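Side-chain contacts in phosphodiesterase (Candida albicans, PDB 6CPU), which is a largely helical, zinc- and magnesium-containing member of the phosphodiesterase family, which belongs to the HD-domain clan named for paired histidine and aspartate metal ligands: residues C212-V215 with F220-H223; L236-A241 with L342-L347; E246-I251 with P396-C401; I260-D265 with N388-I393; A285-L290 with G294-F299. All blocks are in the same frame, centred on the assembly; numbering follows the deposited sequence.

Contact 1: residues C212-V215 with F220-H223; sequences CYAV and FPAH
Ala214, near the C-terminal end of helix 205-216, and Phe220, in the loop that follows, bring their CA atoms within 6.0 Å of each other, the nearest CA pair of the two segments. Beyond Phe220 the chain bends sharply: Pro221 is the centre of an inverse gamma turn, closed by a weak bond from Ala222 N to Phe220 O, and a short 3-10 segment begins right after it. No hydrogen bond joins residues 212-215 to 220-223, so side chains and one carbonyl make the contact. With CG anti to the backbone N (chi1 -176°), the Phe220 ring swings back to the helix end and presents its edge to the Ala214 carbonyl, CD1 lying 3.5 Å from Ala214 O. The neighbouring ring atom CE1 meets the backbone of Val215 obliquely, 4.2 Å from its CA. Alongside, the methyl CB of Ala214 rests on the proline ring, 4.1 Å from Pro221 CD. Helix 276-292 borders the same place: Asp281 and Gln284 touch Phe220, while Gln284 and His288 both bond to Val215 O. The contact thus folds the loop leading to helix 227-242 back on the helix it has just left. Its chemistry is mainly apolar; the one polar element, a carbonyl oxygen at a ring edge, faces the weakly positive C-H rim, which is consistent with a modest electrostatic attraction.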
# COMPACT_ATOMS: atom_id res chain seq x y z
N CYS A 212 -11.72 11.29 10.81
CA CYS A 212 -13.07 11.01 10.31
C CYS A 212 -13.45 12.02 9.23
O CYS A 212 -13.87 11.63 8.14
CB CYS A 212 -14.09 11.06 11.44
SG CYS A 212 -13.97 9.74 12.66
N TYR A 213 -13.29 13.30 9.53
CA TYR A 213 -13.60 14.38 8.58
C TYR A 213 -12.67 14.42 7.38
O TYR A 213 -13.11 14.73 6.28
CB TYR A 213 -13.65 15.76 9.25
CG TYR A 213 -14.91 15.94 10.06
CD1 TYR A 213 -14.94 15.64 11.42
CD2 TYR A 213 -16.08 16.38 9.45
CE1 TYR A 213 -16.11 15.78 12.15
CE2 TYR A 213 -17.25 16.52 10.17
CZ TYR A 213 -17.26 16.23 11.52
OH TYR A 213 -18.43 16.38 12.24
N ALA A 214 -11.38 14.12 7.58
CA ALA A 214 -10.46 13.95 6.43
C ALA A 214 -10.96 12.86 5.48
O ALA A 214 -11.10 13.09 4.26
CB ALA A 214 -9.04 13.65 6.92
N VAL A 215 -11.28 11.69 6.02
CA VAL A 215 -11.87 10.62 5.22
C VAL A 215 -13.15 11.11 4.50
O VAL A 215 -13.47 10.68 3.39
CB VAL A 215 -12.16 9.38 6.09
CG1 VAL A 215 -13.04 8.38 5.38
CG2 VAL A 215 -10.84 8.71 6.48
N PHE A 220 -9.02 14.69 -0.26
CA PHE A 220 -8.40 13.90 0.79
C PHE A 220 -6.97 14.37 0.99
O PHE A 220 -6.15 14.23 0.06
CB PHE A 220 -8.45 12.42 0.40
CG PHE A 220 -7.92 11.48 1.46
CD1 PHE A 220 -8.46 11.48 2.73
CD2 PHE A 220 -6.92 10.56 1.16
CE1 PHE A 220 -7.98 10.60 3.70
CE2 PHE A 220 -6.44 9.68 2.12
CZ PHE A 220 -6.98 9.69 3.39
N PRO A 221 -6.65 14.94 2.17
CA PRO A 221 -5.37 15.60 2.36
C PRO A 221 -4.25 14.61 2.68
O PRO A 221 -3.55 14.76 3.68
CB PRO A 221 -5.64 16.52 3.55
CG PRO A 221 -6.59 15.73 4.38
CD PRO A 221 -7.47 15.01 3.40
N ALA A 222 -4.08 13.62 1.80
CA ALA A 222 -3.16 12.50 2.06
C ALA A 222 -1.78 12.95 2.49
O ALA A 222 -1.17 12.33 3.36
CB ALA A 222 -3.06 11.61 0.83
N HIS A 223 -1.28 14.04 1.90
CA HIS A 223 0.09 14.47 2.17
C HIS A 223 0.30 15.14 3.51
O HIS A 223 1.43 15.32 3.93
CB HIS A 223 0.60 15.34 1.03
CG HIS A 223 0.49 14.68 -0.29
ND1 HIS A 223 1.36 13.71 -0.71
CD2 HIS A 223 -0.44 14.81 -1.27
CE1 HIS A 223 0.99 13.27 -1.90
NE2 HIS A 223 -0.10 13.92 -2.26

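Contact 2: residues L236-A241 with L342-L347; sequences LMIDYA and LLVAAL
Ile238 and Leu343 run alongside each other but point opposite ways. The isoleucine works with its tip: CG1 leaves beside the backbone N (chi1 -60°), and a second bend brings CD1 to 3.9 Å from Leu343 CB, near the base of the leucine. The same methyl also meets a branch of the next residue, 4.3 Å from Val344 CG2. Leu343 reaches the other way with its own end, pressing CD1 against Ala241 CB at 3.5 Å, tighter than usual for two methyl groups. The backbones behind these side chains, in helices 227-242 and 336-348, are nearly antiparallel: the axes of 236-241 and 342-347 approach to 10.6 Å, with 158° between their directions. Both helices belong to the all-helical bundle of the phosphodiesterase fold, and the second runs directly into the paired His349 and Asp350, which bind the zinc ion; Ala346 O accepts a hydrogen bond from His349 ND1. Trp395 covers the side of the interface where Ile238 and Val344 meet. Leu283 and Leu290 of helix 276-292 pack on Leu343, and Leu283 also touches Met237, whose CB points toward helix 336-348 although its sulfur end turns away.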
# COMPACT_ATOMS: atom_id res chain seq x y z
N LEU A 236 -11.13 3.28 9.86
CA LEU A 236 -12.43 3.96 9.73
C LEU A 236 -13.21 3.44 8.53
O LEU A 236 -14.40 3.12 8.63
CB LEU A 236 -12.23 5.47 9.60
CG LEU A 236 -11.76 6.18 10.87
CD1 LEU A 236 -11.40 7.62 10.56
CD2 LEU A 236 -12.82 6.09 11.96
N MET A 237 -12.54 3.33 7.39
CA MET A 237 -13.20 2.91 6.16
C MET A 237 -13.58 1.44 6.10
O MET A 237 -14.70 1.10 5.71
CB MET A 237 -12.34 3.30 4.97
CG MET A 237 -12.32 4.79 4.77
SD MET A 237 -11.37 5.31 3.35
CE MET A 237 -9.70 5.33 4.00
N ILE A 238 -12.67 0.57 6.52
CA ILE A 238 -12.95 -0.86 6.50
C ILE A 238 -13.95 -1.28 7.58
O ILE A 238 -14.84 -2.09 7.31
CB ILE A 238 -11.66 -1.70 6.59
CG1 ILE A 238 -10.73 -1.37 5.42
CG2 ILE A 238 -11.98 -3.18 6.63
CD1 ILE A 238 -11.21 -1.82 4.05
N ASP A 239 -13.82 -0.75 8.79
CA ASP A 239 -14.78 -1.05 9.86
C ASP A 239 -16.19 -0.67 9.41
O ASP A 239 -17.13 -1.44 9.59
CB ASP A 239 -14.40 -0.32 11.15
CG ASP A 239 -15.24 -0.76 12.36
OD1 ASP A 239 -15.71 -1.92 12.40
OD2 ASP A 239 -15.42 0.05 13.28
N TYR A 240 -16.30 0.50 8.79
CA TYR A 240 -17.58 1.05 8.30
C TYR A 240 -18.23 0.13 7.26
O TYR A 240 -19.43 -0.12 7.30
CB TYR A 240 -17.35 2.44 7.71
CG TYR A 240 -18.60 3.26 7.45
CD1 TYR A 240 -19.32 3.82 8.50
CD2 TYR A 240 -19.04 3.50 6.15
CE1 TYR A 240 -20.45 4.59 8.27
CE2 TYR A 240 -20.18 4.27 5.91
CZ TYR A 240 -20.88 4.82 6.97
OH TYR A 240 -22.01 5.57 6.74
N ALA A 241 -17.41 -0.39 6.35
CA ALA A 241 -17.87 -1.33 5.33
C ALA A 241 -18.28 -2.67 5.94
O ALA A 241 -19.31 -3.22 5.56
CB ALA A 241 -16.79 -1.54 4.29
N LEU A 342 -14.09 -4.81 -2.80
CA LEU A 342 -13.49 -3.75 -3.60
C LEU A 342 -12.56 -2.90 -2.74
O LEU A 342 -11.44 -2.57 -3.15
CB LEU A 342 -14.57 -2.84 -4.21
CG LEU A 342 -14.30 -2.13 -5.54
CD1 LEU A 342 -15.04 -0.81 -5.58
CD2 LEU A 342 -12.83 -1.89 -5.86
N LEU A 343 -13.03 -2.55 -1.54
CA LEU A 343 -12.24 -1.75 -0.62
C LEU A 343 -10.96 -2.47 -0.19
O LEU A 343 -9.89 -1.88 -0.19
CB LEU A 343 -13.06 -1.38 0.61
CG LEU A 343 -14.21 -0.42 0.28
CD1 LEU A 343 -15.17 -0.35 1.45
CD2 LEU A 343 -13.68 0.95 -0.09
N VAL A 344 -11.09 -3.75 0.17
CA VAL A 344 -9.92 -4.57 0.51
C VAL A 344 -8.95 -4.66 -0.68
O VAL A 344 -7.74 -4.50 -0.49
CB VAL A 344 -10.34 -5.96 1.08
CG1 VAL A 344 -9.15 -6.89 1.20
CG2 VAL A 344 -10.99 -5.80 2.45
N ALA A 345 -9.45 -4.87 -1.89
CA ALA A 345 -8.57 -4.88 -3.07
C ALA A 345 -7.85 -3.56 -3.29
O ALA A 345 -6.67 -3.55 -3.62
CB ALA A 345 -9.33 -5.27 -4.33
N ALA A 346 -8.54 -2.43 -3.12
CA ALA A 346 -7.88 -1.14 -3.25
C ALA A 346 -6.75 -1.00 -2.22
O ALA A 346 -5.66 -0.51 -2.55
CB ALA A 346 -8.89 -0.00 -3.10
N LEU A 347 -7.01 -1.44 -0.99
CA LEU A 347 -6.01 -1.41 0.08
C LEU A 347 -4.72 -2.17 -0.30
O LEU A 347 -3.60 -1.70 -0.03
CB LEU A 347 -6.59 -1.97 1.38
CG LEU A 347 -5.64 -2.04 2.57
CD1 LEU A 347 -5.05 -0.68 2.91
CD2 LEU A 347 -6.35 -2.63 3.76

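Contact 3: residues E246-I251 with P396-C401; sequences EGFDNI and PDLLTC
Phe248 is the residue through which the loop between helices 227-242 and 253-264 meets the short helix 396-400, a connection at the periphery of the helical phosphodiesterase fold. Just before it, Gly247 forms the centre of an inverse gamma turn, closed by a weak bond from Phe248 N to Glu246 O. The tight bend precedes an extended conformation at Phe248 itself, whose CG stands anti to the backbone N (chi1 -159°) and carries the ring across to the helix. There CE1 does the touching, 4.5 Å from Leu398 CD1, which approaches obliquely. Ile242 and Trp395 also touch the ring, tying it to the end of helix 227-242 and to the residue just ahead of helix 396-400. After Phe248 the chain proceeds through Asp249 and Asn250 to Ile251, which shares both of those neighbours, Ile242 and Trp395. On the other side, Leu398 is the buried member, resting on Leu340 and Val344 of helix 336-348. Cys401 follows the helix and is joined by backbone hydrogen bonding to Ile411. Its thiol makes a sulfur-aromatic contact at the edge of the Phe248 ring: SG lies 5.5 Å from the ring centroid, 78° off the ring normal, and 4.2 Å from Phe248 CE1.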
# COMPACT_ATOMS: atom_id res chain seq x y z
N GLU A 246 -24.37 -8.03 6.29
CA GLU A 246 -25.37 -8.69 7.14
C GLU A 246 -24.81 -9.85 7.97
O GLU A 246 -24.65 -9.73 9.18
CB GLU A 246 -26.56 -9.15 6.27
CG GLU A 246 -27.74 -9.71 7.05
CD GLU A 246 -28.54 -8.63 7.75
OE1 GLU A 246 -29.35 -7.96 7.07
OE2 GLU A 246 -28.36 -8.46 8.97
N GLY A 247 -24.50 -10.97 7.32
CA GLY A 247 -24.12 -12.18 8.06
C GLY A 247 -22.63 -12.26 8.36
O GLY A 247 -22.03 -13.33 8.21
N PHE A 248 -22.06 -11.15 8.81
CA PHE A 248 -20.61 -11.00 8.91
C PHE A 248 -20.27 -10.38 10.26
O PHE A 248 -20.57 -9.21 10.50
CB PHE A 248 -20.12 -10.10 7.78
CG PHE A 248 -18.66 -10.25 7.46
CD1 PHE A 248 -18.25 -11.00 6.36
CD2 PHE A 248 -17.70 -9.63 8.24
CE1 PHE A 248 -16.91 -11.14 6.05
CE2 PHE A 248 -16.35 -9.76 7.93
CZ PHE A 248 -15.96 -10.52 6.84
N ASP A 249 -19.64 -11.16 11.13
CA ASP A 249 -19.29 -10.68 12.47
C ASP A 249 -18.41 -9.43 12.40
O ASP A 249 -17.47 -9.38 11.61
CB ASP A 249 -18.57 -11.77 13.26
CG ASP A 249 -19.48 -12.95 13.62
OD1 ASP A 249 -20.60 -12.71 14.10
OD2 ASP A 249 -19.06 -14.11 13.42
N ASN A 250 -18.73 -8.41 13.20
CA ASN A 250 -17.87 -7.23 13.31
C ASN A 250 -16.54 -7.61 13.95
O ASN A 250 -16.46 -8.51 14.79
CB ASN A 250 -18.55 -6.12 14.12
CG ASN A 250 -19.66 -5.42 13.35
OD1 ASN A 250 -19.61 -5.32 12.12
ND2 ASN A 250 -20.65 -4.92 14.07
N ILE A 251 -15.48 -6.93 13.53
CA ILE A 251 -14.13 -7.26 13.95
C ILE A 251 -13.67 -6.13 14.86
O ILE A 251 -13.74 -4.98 14.47
CB ILE A 251 -13.23 -7.42 12.70
CG1 ILE A 251 -13.71 -8.63 11.89
CG2 ILE A 251 -11.78 -7.60 13.10
CD1 ILE A 251 -13.04 -8.80 10.55
N PRO A 396 -8.29 -15.19 6.45
CA PRO A 396 -8.58 -16.31 5.55
C PRO A 396 -10.07 -16.52 5.28
O PRO A 396 -10.44 -16.93 4.17
CB PRO A 396 -7.98 -17.52 6.28
CG PRO A 396 -7.82 -17.10 7.69
CD PRO A 396 -7.56 -15.63 7.65
N ASP A 397 -10.92 -16.23 6.26
CA ASP A 397 -12.35 -16.40 6.07
C ASP A 397 -12.96 -15.37 5.10
O ASP A 397 -14.03 -15.62 4.54
CB ASP A 397 -13.09 -16.43 7.41
CG ASP A 397 -12.76 -17.68 8.24
OD1 ASP A 397 -12.08 -18.60 7.75
OD2 ASP A 397 -13.21 -17.74 9.40
N LEU A 398 -12.31 -14.22 4.87
CA LEU A 398 -12.78 -13.33 3.80
C LEU A 398 -12.55 -13.96 2.42
O LEU A 398 -13.39 -13.80 1.53
CB LEU A 398 -12.13 -11.93 3.88
CG LEU A 398 -12.45 -10.94 2.75
CD1 LEU A 398 -13.89 -10.45 2.82
CD2 LEU A 398 -11.51 -9.74 2.74
N LEU A 399 -11.44 -14.66 2.24
CA LEU A 399 -11.07 -15.23 0.94
C LEU A 399 -12.06 -16.29 0.45
O LEU A 399 -12.30 -16.38 -0.75
CB LEU A 399 -9.67 -15.82 0.97
CG LEU A 399 -8.52 -14.81 1.17
CD1 LEU A 399 -7.19 -15.54 1.27
CD2 LEU A 399 -8.52 -13.77 0.06
N THR A 400 -12.63 -17.05 1.38
CA THR A 400 -13.55 -18.15 1.05
C THR A 400 -15.02 -17.73 0.99
O THR A 400 -15.87 -18.53 0.59
CB THR A 400 -13.40 -19.31 2.05
OG1 THR A 400 -13.55 -18.82 3.38
CG2 THR A 400 -12.04 -19.98 1.90
N CYS A 401 -15.34 -16.50 1.38
CA CYS A 401 -16.67 -15.94 1.13
C CYS A 401 -16.91 -15.87 -0.36
O CYS A 401 -15.97 -15.69 -1.14
CB CYS A 401 -16.81 -14.52 1.69
SG CYS A 401 -16.93 -14.42 3.48

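Contact 4: residues I260-D265 with N388-I393; sequences IFIVRD and NKVLRI
Val263 and Val390 provide the closest meeting of residues 260-265 with 388-393, and the interactions across the contact are entirely apolar. The two side chains stand roughly perpendicular, and their branches meet where Val263 CG2 comes within 3.9 Å of Val390 CG1. That valine methyl serves two partners, because Ile262 CG2 also approaches Val390 CG1, at 4.3 Å. It can do so because CG1 of Val390 stands anti to the backbone N (chi1 178°), projecting toward the CG2 methyls of Ile262 and Val263. The longer arm of Ile262 leads away, its CD1 nearly eclipsing CA (chi2 -15°), a torsion that is probably somewhat strained. The other branch of Val263, CG1, turns to Leu347 CD1, 3.9 Å away, so one residue faces two helices.

Within the helical core of the phosphodiesterase fold, this pairing lies about 12 Å from the zinc ion, measured from the Val263 side chain, and forms no part of the metal site. Backbone bonding differs between the partners. Helix 253-264 keeps regular turns here, with Arg264 N bonded to Ile260 O, whereas residues 388-391 of helix 377-394 include a wider pi-type turn, just where Val390 projects.

Charged side chains of the same segments find partners outside the contact. Arg264, on the far side of its helix, forms a salt bridge with Asp228, at the start of helix 227-242, and donates to the carbonyl of Phe33. Lys389 makes a cation-pi interaction with Phe93 of helix 84-94.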
# COMPACT_ATOMS: atom_id res chain seq x y z
N ILE A 260 -4.09 -4.01 9.55
CA ILE A 260 -3.65 -2.83 8.82
C ILE A 260 -2.16 -2.55 9.01
O ILE A 260 -1.48 -2.09 8.07
CB ILE A 260 -4.49 -1.59 9.19
CG1 ILE A 260 -5.95 -1.84 8.82
CG2 ILE A 260 -3.98 -0.34 8.48
CD1 ILE A 260 -6.92 -1.04 9.64
N PHE A 261 -1.63 -2.82 10.20
CA PHE A 261 -0.18 -2.71 10.42
C PHE A 261 0.58 -3.66 9.51
O PHE A 261 1.61 -3.29 8.93
CB PHE A 261 0.20 -2.98 11.88
CG PHE A 261 0.26 -1.77 12.74
CD1 PHE A 261 -0.89 -1.21 13.26
CD2 PHE A 261 1.48 -1.21 13.07
CE1 PHE A 261 -0.84 -0.09 14.07
CE2 PHE A 261 1.55 -0.09 13.89
CZ PHE A 261 0.38 0.48 14.38
N ILE A 262 0.07 -4.88 9.38
CA ILE A 262 0.64 -5.89 8.49
C ILE A 262 0.63 -5.42 7.04
O ILE A 262 1.63 -5.56 6.35
CB ILE A 262 -0.14 -7.24 8.56
CG1 ILE A 262 0.02 -7.98 9.89
CG2 ILE A 262 0.21 -8.14 7.39
CD1 ILE A 262 1.12 -7.55 10.80
N VAL A 263 -0.48 -4.82 6.61
CA VAL A 263 -0.58 -4.26 5.25
C VAL A 263 0.43 -3.13 5.06
O VAL A 263 1.16 -3.11 4.07
CB VAL A 263 -2.00 -3.72 4.94
CG1 VAL A 263 -2.00 -2.94 3.63
CG2 VAL A 263 -3.01 -4.86 4.87
N ARG A 264 0.47 -2.19 6.00
CA ARG A 264 1.42 -1.06 5.92
C ARG A 264 2.86 -1.58 5.77
O ARG A 264 3.64 -1.05 4.97
CB ARG A 264 1.29 -0.14 7.13
CG ARG A 264 2.21 1.05 7.09
CD ARG A 264 2.01 1.95 8.28
NE ARG A 264 2.69 1.45 9.48
CZ ARG A 264 2.76 2.10 10.63
NH1 ARG A 264 2.15 3.27 10.79
NH2 ARG A 264 3.46 1.59 11.64
N ASP A 265 3.19 -2.63 6.52
CA ASP A 265 4.51 -3.25 6.47
C ASP A 265 4.89 -3.87 5.11
O ASP A 265 6.07 -4.11 4.86
CB ASP A 265 4.65 -4.33 7.57
CG ASP A 265 4.78 -3.74 8.98
OD1 ASP A 265 5.04 -2.52 9.13
OD2 ASP A 265 4.63 -4.52 9.97
N ASN A 388 -1.59 -14.20 -0.71
CA ASN A 388 -0.89 -15.32 -0.09
C ASN A 388 -0.09 -14.94 1.14
O ASN A 388 0.11 -15.77 2.03
CB ASN A 388 0.00 -16.00 -1.09
CG ASN A 388 -0.79 -16.54 -2.28
OD1 ASN A 388 -1.81 -17.19 -2.10
ND2 ASN A 388 -0.31 -16.27 -3.46
N LYS A 389 0.38 -13.70 1.20
CA LYS A 389 1.08 -13.23 2.40
C LYS A 389 0.12 -12.61 3.40
O LYS A 389 0.15 -12.95 4.57
CB LYS A 389 2.20 -12.24 2.05
CG LYS A 389 2.90 -11.64 3.27
CD LYS A 389 4.12 -10.83 2.86
CE LYS A 389 4.70 -10.03 4.02
NZ LYS A 389 5.16 -10.89 5.14
N VAL A 390 -0.70 -11.66 2.95
CA VAL A 390 -1.51 -10.87 3.87
C VAL A 390 -2.84 -11.56 4.23
O VAL A 390 -3.04 -11.93 5.39
CB VAL A 390 -1.76 -9.44 3.34
CG1 VAL A 390 -2.65 -8.67 4.29
CG2 VAL A 390 -0.44 -8.72 3.15
N LEU A 391 -3.73 -11.74 3.26
CA LEU A 391 -5.10 -12.18 3.58
C LEU A 391 -5.17 -13.65 4.02
O LEU A 391 -5.97 -13.97 4.90
CB LEU A 391 -6.06 -11.91 2.41
CG LEU A 391 -6.26 -10.45 2.00
CD1 LEU A 391 -7.13 -10.36 0.76
CD2 LEU A 391 -6.88 -9.63 3.14
N ARG A 392 -4.35 -14.52 3.43
CA ARG A 392 -4.36 -15.95 3.81
C ARG A 392 -4.05 -16.15 5.29
O ARG A 392 -4.58 -17.06 5.93
CB ARG A 392 -3.37 -16.76 2.95
CG ARG A 392 -3.31 -18.26 3.25
CD ARG A 392 -4.63 -18.94 2.93
NE ARG A 392 -4.68 -20.32 3.40
CZ ARG A 392 -5.03 -20.73 4.62
NH1 ARG A 392 -5.35 -19.87 5.59
NH2 ARG A 392 -5.04 -22.04 4.88
N ILE A 393 -3.17 -15.30 5.83
CA ILE A 393 -2.79 -15.32 7.24
C ILE A 393 -3.72 -14.46 8.11
O ILE A 393 -4.19 -14.92 9.15
CB ILE A 393 -1.32 -14.86 7.42
CG1 ILE A 393 -0.37 -15.74 6.58
CG2 ILE A 393 -0.91 -14.82 8.89
CD1 ILE A 393 -0.53 -17.23 6.76

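Contact 5: residues A285-L290 with G294-F299; sequences ACFHFL and GSLPKF
Leu290 O, near the C-terminal end of helix 276-292, takes hydrogen bonds from two successive backbone donors of the loop beyond, Ser295 N and Leu296 N. The first is the shorter, 2.8 Å from Ser295 N to Leu290 O, and arrives nearly along the C=O axis (168° at the oxygen). The second, 3.2 Å from Leu296 N to Leu290 O, comes from above the carbonyl plane, so the two donors meet the oxygen from different directions. Gly294 N is also near this oxygen, but its angle is too poor for a bond. Other polar groups of the loop are satisfied farther afield: Ser295 OG pairs with the carbonyl of Leu334, Pro297 O accepts from the hydroxyl of Tyr240, and Lys298 NZ forms a salt bridge with Glu304.

Apolar side chains make the rest of the contact. Leu296 lies athwart the Phe287 side chain, its CD1 3.6 Å from Phe287 CE1 and 3.9 Å from Leu290 CB. At another ring carbon, Phe287 CE2 meets Phe299 CE2 at 3.7 Å, the two rings oblique to each other with their planes at 46°. Leu290 CD2 packs on Ser295 CB, 3.8 Å away.

Gly294, with positive phi (77°), is the first residue to leave the helical conformation, and two bonds run back into the last turn: a Schellman motif, here ending a helix of the phosphodiesterase core.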
# COMPACT_ATOMS: atom_id res chain seq x y z
N ALA A 285 -10.63 6.95 -2.38
CA ALA A 285 -11.34 7.23 -3.63
C ALA A 285 -12.45 6.21 -3.86
O ALA A 285 -13.60 6.59 -4.08
CB ALA A 285 -10.39 7.24 -4.81
N CYS A 286 -12.10 4.93 -3.78
CA CYS A 286 -13.11 3.86 -3.87
C CYS A 286 -14.22 4.07 -2.86
O CYS A 286 -15.41 3.91 -3.17
CB CYS A 286 -12.49 2.48 -3.63
SG CYS A 286 -11.74 1.73 -5.08
N PHE A 287 -13.82 4.40 -1.64
CA PHE A 287 -14.77 4.63 -0.55
C PHE A 287 -15.79 5.71 -0.94
O PHE A 287 -17.00 5.51 -0.79
CB PHE A 287 -14.00 5.03 0.71
CG PHE A 287 -14.81 4.96 1.97
CD1 PHE A 287 -15.25 3.75 2.46
CD2 PHE A 287 -15.10 6.11 2.68
CE1 PHE A 287 -15.98 3.67 3.63
CE2 PHE A 287 -15.83 6.05 3.86
CZ PHE A 287 -16.28 4.82 4.34
N HIS A 288 -15.31 6.83 -1.46
CA HIS A 288 -16.22 7.90 -1.91
C HIS A 288 -17.09 7.47 -3.10
O HIS A 288 -18.31 7.72 -3.08
CB HIS A 288 -15.46 9.19 -2.24
CG HIS A 288 -15.29 10.09 -1.06
ND1 HIS A 288 -15.85 11.35 -1.00
CD2 HIS A 288 -14.65 9.91 0.12
CE1 HIS A 288 -15.55 11.91 0.16
NE2 HIS A 288 -14.81 11.06 0.86
N PHE A 289 -16.50 6.81 -4.10
CA PHE A 289 -17.28 6.27 -5.21
C PHE A 289 -18.44 5.42 -4.70
O PHE A 289 -19.59 5.61 -5.11
CB PHE A 289 -16.43 5.42 -6.18
CG PHE A 289 -15.34 6.18 -6.90
CD1 PHE A 289 -15.34 7.56 -6.99
CD2 PHE A 289 -14.31 5.48 -7.52
CE1 PHE A 289 -14.34 8.24 -7.67
CE2 PHE A 289 -13.31 6.15 -8.20
CZ PHE A 289 -13.32 7.53 -8.27
N LEU A 290 -18.14 4.49 -3.81
CA LEU A 290 -19.14 3.57 -3.28
C LEU A 290 -20.25 4.27 -2.48
O LEU A 290 -21.40 3.83 -2.52
CB LEU A 290 -18.46 2.49 -2.44
CG LEU A 290 -17.61 1.50 -3.26
CD1 LEU A 290 -16.54 0.85 -2.39
CD2 LEU A 290 -18.50 0.45 -3.90
N GLY A 294 -24.36 4.75 -3.60
CA GLY A 294 -25.34 4.16 -2.70
C GLY A 294 -25.01 2.76 -2.24
O GLY A 294 -25.86 2.08 -1.67
N SER A 295 -23.77 2.31 -2.48
CA SER A 295 -23.32 1.00 -1.99
C SER A 295 -22.93 1.06 -0.52
O SER A 295 -22.89 0.04 0.16
CB SER A 295 -22.15 0.47 -2.81
OG SER A 295 -22.62 -0.18 -3.98
N LEU A 296 -22.63 2.27 -0.04
CA LEU A 296 -22.46 2.53 1.38
C LEU A 296 -23.28 3.76 1.74
O LEU A 296 -23.31 4.71 0.96
CB LEU A 296 -21.01 2.84 1.70
CG LEU A 296 -19.96 1.75 1.54
CD1 LEU A 296 -18.59 2.40 1.44
CD2 LEU A 296 -20.02 0.76 2.69
N PRO A 297 -23.87 3.78 2.94
CA PRO A 297 -24.61 4.98 3.36
C PRO A 297 -23.68 6.13 3.69
O PRO A 297 -22.53 5.92 4.10
CB PRO A 297 -25.35 4.51 4.62
CG PRO A 297 -24.53 3.39 5.16
CD PRO A 297 -23.80 2.76 4.00
N LYS A 298 -24.18 7.36 3.53
CA LYS A 298 -23.41 8.53 3.89
C LYS A 298 -23.29 8.56 5.41
O LYS A 298 -24.06 7.91 6.12
CB LYS A 298 -24.06 9.80 3.36
CG LYS A 298 -24.38 9.73 1.87
CD LYS A 298 -24.64 11.10 1.27
CE LYS A 298 -25.23 10.94 -0.12
NZ LYS A 298 -25.34 12.23 -0.85
N PHE A 299 -22.30 9.30 5.90
CA PHE A 299 -22.03 9.40 7.33
C PHE A 299 -21.96 10.85 7.76
O PHE A 299 -21.82 11.75 6.92
CB PHE A 299 -20.75 8.63 7.72
CG PHE A 299 -19.54 8.96 6.88
CD1 PHE A 299 -18.55 9.81 7.37
CD2 PHE A 299 -19.36 8.40 5.63
CE1 PHE A 299 -17.43 10.12 6.62
CE2 PHE A 299 -18.23 8.71 4.87
CZ PHE A 299 -17.27 9.56 5.37

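Contacts 1, 2, 4 and 5 are buried, whereas contact 3 is only partly so, at the outer edge of the fold. Two kinds of task emerge. Contacts 2 and 4 pair helices distant in sequence and do so with aliphatic side chains alone; contacts 1 and 5 fold a loop back on the helix before it, and backbone carbonyls take part. Only contact 5 has hydrogen bonds across its segments, while contact 3 adds a sulfur-aromatic meeting. Helix 227-242, part of contact 2, adjoins contacts 1 and 5 as well, Met237 packing on Val215 of contact 1. Helix 336-348 in turn reaches contact 4, where Val344 meets Leu391.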